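PDB 3U0C: type 3 secretion system translocon protein SctE from Shigella flexneri, which inserts with its partner IpaC into the host membrane to form the pore through which the type III secretion system delivers effectors. Local coordinates for residues Y112-D123 against R171-H182. Residues are numbered along the deposited sequence; the frame is centred on the assembly and turned at random.
Sequences YEKQINKLKNAD and RTLIEQKTLSIH
The CA atoms of Q115 and T178, L119 and I174, A122 and R171 are nearest neighbours where helices 71-141 and 150-197 run antiparallel, their local axes 9.1 Å apart at closest approach and 157° between directions. The side chains mesh knobs-into-holes. L119 drops among R171, I174, E175 and T178, while I174 fills the reciprocal hole between Q115, K118, L119 and A122; I174 CG2 lies 3.6 Å from L119 CB. Q115, bent at chi2 (-59°), sits among I174, K177, T178 and I181, its CG 3.5 Å from I181 CD1. T178 CG2 touches Y112 CE1 at 3.5 Å, with I116 CD1 close by. The T178 hydroxyl turns back, OG1 3.2 Å from I174 O, sharing that acceptor with its own backbone N from above the carbonyl plane. Y112, CG anti to N (chi1 -169°), swings its ring to the flank, edge to T178 O, with H182 alongside. At the other end L119 CD1 sits 3.7 Å above the centre of the R171 guanidinium, whose NE reaches the syn side of poorly ordered D123 OD1 at 2.6 Å; R171 NH2 to D123 OD2 is weak. In this antiparallel coiled coil, then, packing of mixed character carries the contact, while R171, with D123 and probably E175, covers L119 at the flank.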
loop_
_atom_site.group_PDB
_atom_site.type_symbol
_atom_site.label_atom_id
_atom_site.label_comp_id
_atom_site.label_asym_id
_atom_site.label_seq_id
_atom_site.Cartn_x
_atom_site.Cartn_y
_atom_site.Cartn_z
ATOM N N TYR A 112 3.723 -5.787 3.381
ATOM C CA TYR A 112 4.462 -5.099 4.424
ATOM C C TYR A 112 4.840 -6.034 5.570
ATOM O O TYR A 112 5.963 -6.025 6.027
ATOM C CB TYR A 112 3.616 -3.968 4.971
ATOM C CG TYR A 112 4.352 -3.014 5.868
ATOM C CD1 TYR A 112 5.430 -2.274 5.397
ATOM C CD2 TYR A 112 3.948 -2.822 7.182
ATOM C CE1 TYR A 112 6.078 -1.376 6.209
ATOM C CE2 TYR A 112 4.590 -1.924 7.999
ATOM C CZ TYR A 112 5.655 -1.209 7.508
ATOM O OH TYR A 112 6.294 -0.316 8.324
ATOM N N GLU A 113 3.863 -6.809 6.028
ATOM C CA GLU A 113 4.023 -7.764 7.112
ATOM C C GLU A 113 4.997 -8.859 6.723
ATOM O O GLU A 113 5.877 -9.224 7.506
ATOM C CB GLU A 113 2.673 -8.393 7.456
ATOM C CG GLU A 113 1.730 -7.475 8.194
ATOM C CD GLU A 113 0.296 -7.995 8.231
ATOM O OE1 GLU A 113 -0.003 -9.030 7.590
ATOM O OE2 GLU A 113 -0.547 -7.357 8.899
ATOM N N LYS A 114 4.824 -9.387 5.517
ATOM C CA LYS A 114 5.725 -10.401 4.999
ATOM C C LYS A 114 7.177 -9.907 4.958
ATOM O O LYS A 114 8.109 -10.641 5.325
ATOM C CB LYS A 114 5.267 -10.865 3.621
ATOM C CG LYS A 114 6.319 -11.657 2.858
ATOM C CD LYS A 114 5.735 -12.327 1.616
ATOM C CE LYS A 114 6.668 -13.424 1.084
ATOM N NZ LYS A 114 6.090 -14.035 -0.161
ATOM N N GLN A 115 7.366 -8.665 4.526
ATOM C CA GLN A 115 8.693 -8.076 4.421
ATOM C C GLN A 115 9.311 -7.762 5.778
ATOM O O GLN A 115 10.512 -7.939 5.961
ATOM C CB GLN A 115 8.682 -6.815 3.571
ATOM C CG GLN A 115 8.502 -7.079 2.103
ATOM C CD GLN A 115 9.593 -7.955 1.545
ATOM O OE1 GLN A 115 10.783 -7.741 1.814
ATOM N NE2 GLN A 115 9.201 -8.958 0.768
ATOM N N ILE A 116 8.490 -7.262 6.701
ATOM C CA ILE A 116 8.906 -7.030 8.083
ATOM C C ILE A 116 9.412 -8.321 8.731
ATOM O O ILE A 116 10.467 -8.333 9.385
ATOM C CB ILE A 116 7.761 -6.431 8.925
ATOM C CG1 ILE A 116 7.474 -4.986 8.496
ATOM C CG2 ILE A 116 8.115 -6.481 10.399
ATOM C CD1 ILE A 116 8.509 -3.989 8.929
ATOM N N ASN A 117 8.684 -9.417 8.541
ATOM C CA ASN A 117 9.177 -10.704 9.032
ATOM C C ASN A 117 10.491 -11.101 8.371
ATOM O O ASN A 117 11.411 -11.571 9.045
ATOM C CB ASN A 117 8.152 -11.821 8.850
ATOM C CG ASN A 117 8.742 -13.199 9.126
ATOM O OD1 ASN A 117 9.123 -13.515 10.271
ATOM N ND2 ASN A 117 8.840 -14.027 8.079
ATOM N N LYS A 118 10.573 -10.919 7.057
ATOM C CA LYS A 118 11.788 -11.216 6.304
ATOM C C LYS A 118 12.986 -10.427 6.832
ATOM O O LYS A 118 14.114 -10.933 6.882
ATOM C CB LYS A 118 11.593 -10.925 4.810
ATOM C CG LYS A 118 10.751 -11.952 4.092
ATOM C CD LYS A 118 10.958 -11.893 2.599
ATOM C CE LYS A 118 10.040 -12.869 1.875
ATOM N NZ LYS A 118 10.499 -14.294 1.906
ATOM N N LEU A 119 12.727 -9.183 7.218
ATOM C CA LEU A 119 13.760 -8.282 7.688
ATOM C C LEU A 119 14.264 -8.671 9.074
ATOM O O LEU A 119 15.403 -8.409 9.417
ATOM C CB LEU A 119 13.226 -6.859 7.715
ATOM C CG LEU A 119 14.092 -5.772 8.351
ATOM C CD1 LEU A 119 15.428 -5.673 7.629
ATOM C CD2 LEU A 119 13.341 -4.440 8.316
ATOM N N LYS A 120 13.395 -9.271 9.873
ATOM C CA LYS A 120 13.793 -9.766 11.178
ATOM C C LYS A 120 14.695 -10.985 11.047
ATOM O O LYS A 120 15.710 -11.105 11.742
ATOM C CB LYS A 120 12.562 -10.134 11.980
ATOM C CG LYS A 120 12.746 -11.308 12.918
ATOM C CD LYS A 120 11.369 -11.709 13.404
ATOM C CE LYS A 120 11.354 -12.899 14.343
ATOM N NZ LYS A 120 9.907 -13.225 14.560
ATOM N N ASN A 121 14.322 -11.900 10.161
ATOM C CA ASN A 121 15.188 -13.037 9.900
ATOM C C ASN A 121 16.554 -12.575 9.401
ATOM O O ASN A 121 17.570 -13.191 9.701
ATOM C CB ASN A 121 14.555 -14.001 8.908
ATOM C CG ASN A 121 13.292 -14.634 9.448
ATOM O OD1 ASN A 121 12.937 -14.448 10.615
ATOM N ND2 ASN A 121 12.607 -15.397 8.603
ATOM N N ALA A 122 16.572 -11.476 8.654
ATOM C CA ALA A 122 17.810 -10.948 8.114
ATOM C C ALA A 122 18.679 -10.370 9.216
ATOM O O ALA A 122 19.893 -10.585 9.227
ATOM C CB ALA A 122 17.540 -9.910 7.051
ATOM N N ASP A 123 18.079 -9.643 10.152
ATOM C CA ASP A 123 18.870 -9.169 11.282
ATOM C C ASP A 123 19.396 -10.341 12.111
ATOM O O ASP A 123 20.469 -10.252 12.723
ATOM C CB ASP A 123 18.041 -8.231 12.162
ATOM C CG ASP A 123 17.778 -6.893 11.498
ATOM O OD1 ASP A 123 18.458 -6.579 10.500
ATOM O OD2 ASP A 123 16.911 -6.091 11.906
ATOM N N ARG A 171 20.126 -7.395 3.685
ATOM C CA ARG A 171 19.307 -6.762 4.707
ATOM C C ARG A 171 18.840 -5.374 4.275
ATOM O O ARG A 171 17.655 -5.058 4.381
ATOM C CB ARG A 171 20.077 -6.669 6.027
ATOM C CG ARG A 171 19.215 -6.296 7.222
ATOM C CD ARG A 171 19.522 -4.890 7.708
ATOM N NE ARG A 171 18.804 -4.565 8.937
ATOM C CZ ARG A 171 18.062 -3.475 9.103
ATOM N NH1 ARG A 171 17.937 -2.598 8.116
ATOM N NH2 ARG A 171 17.444 -3.261 10.256
ATOM N N THR A 172 19.763 -4.544 3.793
ATOM C CA THR A 172 19.390 -3.198 3.386
ATOM C C THR A 172 18.365 -3.247 2.251
ATOM O O THR A 172 17.469 -2.416 2.204
ATOM C CB THR A 172 20.598 -2.328 2.956
ATOM O OG1 THR A 172 20.902 -2.556 1.571
ATOM C CG2 THR A 172 21.818 -2.593 3.822
ATOM N N LEU A 173 18.505 -4.216 1.345
ATOM C CA LEU A 173 17.541 -4.395 0.260
ATOM C C LEU A 173 16.135 -4.605 0.816
ATOM O O LEU A 173 15.177 -3.920 0.412
ATOM C CB LEU A 173 17.927 -5.569 -0.642
ATOM C CG LEU A 173 18.812 -5.220 -1.843
ATOM C CD1 LEU A 173 19.420 -6.464 -2.498
ATOM C CD2 LEU A 173 18.009 -4.404 -2.846
ATOM N N ILE A 174 16.010 -5.550 1.743
ATOM C CA ILE A 174 14.726 -5.842 2.370
ATOM C C ILE A 174 14.169 -4.602 3.061
ATOM O O ILE A 174 13.009 -4.241 2.868
ATOM C CB ILE A 174 14.847 -6.982 3.398
ATOM C CG1 ILE A 174 15.301 -8.272 2.712
ATOM C CG2 ILE A 174 13.522 -7.193 4.116
ATOM C CD1 ILE A 174 15.822 -9.322 3.669
ATOM N N GLU A 175 15.006 -3.955 3.866
ATOM C CA GLU A 175 14.605 -2.743 4.569
ATOM C C GLU A 175 14.072 -1.704 3.590
ATOM O O GLU A 175 13.100 -1.005 3.877
ATOM C CB GLU A 175 15.781 -2.168 5.360
ATOM C CG GLU A 175 15.448 -0.907 6.141
ATOM C CD GLU A 175 16.476 -0.594 7.209
ATOM O OE1 GLU A 175 17.662 -0.417 6.860
ATOM O OE2 GLU A 175 16.098 -0.524 8.397
ATOM N N GLN A 176 14.715 -1.609 2.430
ATOM C CA GLN A 176 14.295 -0.671 1.397
ATOM C C GLN A 176 12.892 -1.007 0.904
ATOM O O GLN A 176 12.042 -0.125 0.773
ATOM C CB GLN A 176 15.281 -0.684 0.228
ATOM C CG GLN A 176 16.413 0.323 0.358
ATOM C CD GLN A 176 16.076 1.457 1.309
ATOM O OE1 GLN A 176 15.224 2.295 1.016
ATOM N NE2 GLN A 176 16.747 1.486 2.454
ATOM N N LYS A 177 12.657 -2.286 0.633
ATOM C CA LYS A 177 11.346 -2.745 0.175
ATOM C C LYS A 177 10.268 -2.445 1.207
ATOM O O LYS A 177 9.205 -1.943 0.873
ATOM C CB LYS A 177 11.334 -4.231 -0.138
ATOM C CG LYS A 177 12.042 -4.592 -1.414
ATOM C CD LYS A 177 11.878 -6.067 -1.710
ATOM C CE LYS A 177 12.794 -6.517 -2.839
ATOM N NZ LYS A 177 12.413 -7.877 -3.341
ATOM N N THR A 178 10.549 -2.769 2.464
ATOM C CA THR A 178 9.672 -2.398 3.561
ATOM C C THR A 178 9.226 -0.934 3.461
ATOM O O THR A 178 8.025 -0.633 3.446
ATOM C CB THR A 178 10.381 -2.569 4.920
ATOM O OG1 THR A 178 10.727 -3.946 5.114
ATOM C CG2 THR A 178 9.454 -2.127 6.022
ATOM N N LEU A 179 10.213 -0.044 3.381
ATOM C CA LEU A 179 9.994 1.395 3.354
ATOM C C LEU A 179 9.222 1.820 2.105
ATOM O O LEU A 179 8.388 2.727 2.150
ATOM C CB LEU A 179 11.338 2.127 3.416
ATOM C CG LEU A 179 12.088 2.048 4.757
ATOM C CD1 LEU A 179 13.418 2.809 4.711
ATOM C CD2 LEU A 179 11.228 2.550 5.907
ATOM N N SER A 180 9.512 1.140 1.001
ATOM C CA SER A 180 8.866 1.375 -0.276
ATOM C C SER A 180 7.377 1.020 -0.205
ATOM O O SER A 180 6.515 1.782 -0.653
ATOM C CB SER A 180 9.555 0.540 -1.354
ATOM O OG SER A 180 8.891 0.646 -2.601
ATOM N N ILE A 181 7.091 -0.154 0.342
ATOM C CA ILE A 181 5.725 -0.602 0.564
ATOM C C ILE A 181 4.972 0.386 1.440
ATOM O O ILE A 181 3.847 0.759 1.127
ATOM C CB ILE A 181 5.694 -1.994 1.224
ATOM C CG1 ILE A 181 6.273 -3.052 0.289
ATOM C CG2 ILE A 181 4.291 -2.387 1.612
ATOM C CD1 ILE A 181 6.547 -4.362 0.996
ATOM N N HIS A 182 5.602 0.798 2.535
ATOM C CA HIS A 182 5.038 1.797 3.428
ATOM C C HIS A 182 4.724 3.069 2.664
ATOM O O HIS A 182 3.737 3.731 2.952
ATOM C CB HIS A 182 6.004 2.129 4.561
ATOM C CG HIS A 182 5.453 3.089 5.568
ATOM N ND1 HIS A 182 4.884 2.667 6.760
ATOM C CD2 HIS A 182 5.371 4.437 5.574
ATOM C CE1 HIS A 182 4.490 3.724 7.449
ATOM N NE2 HIS A 182 4.769 4.808 6.753
#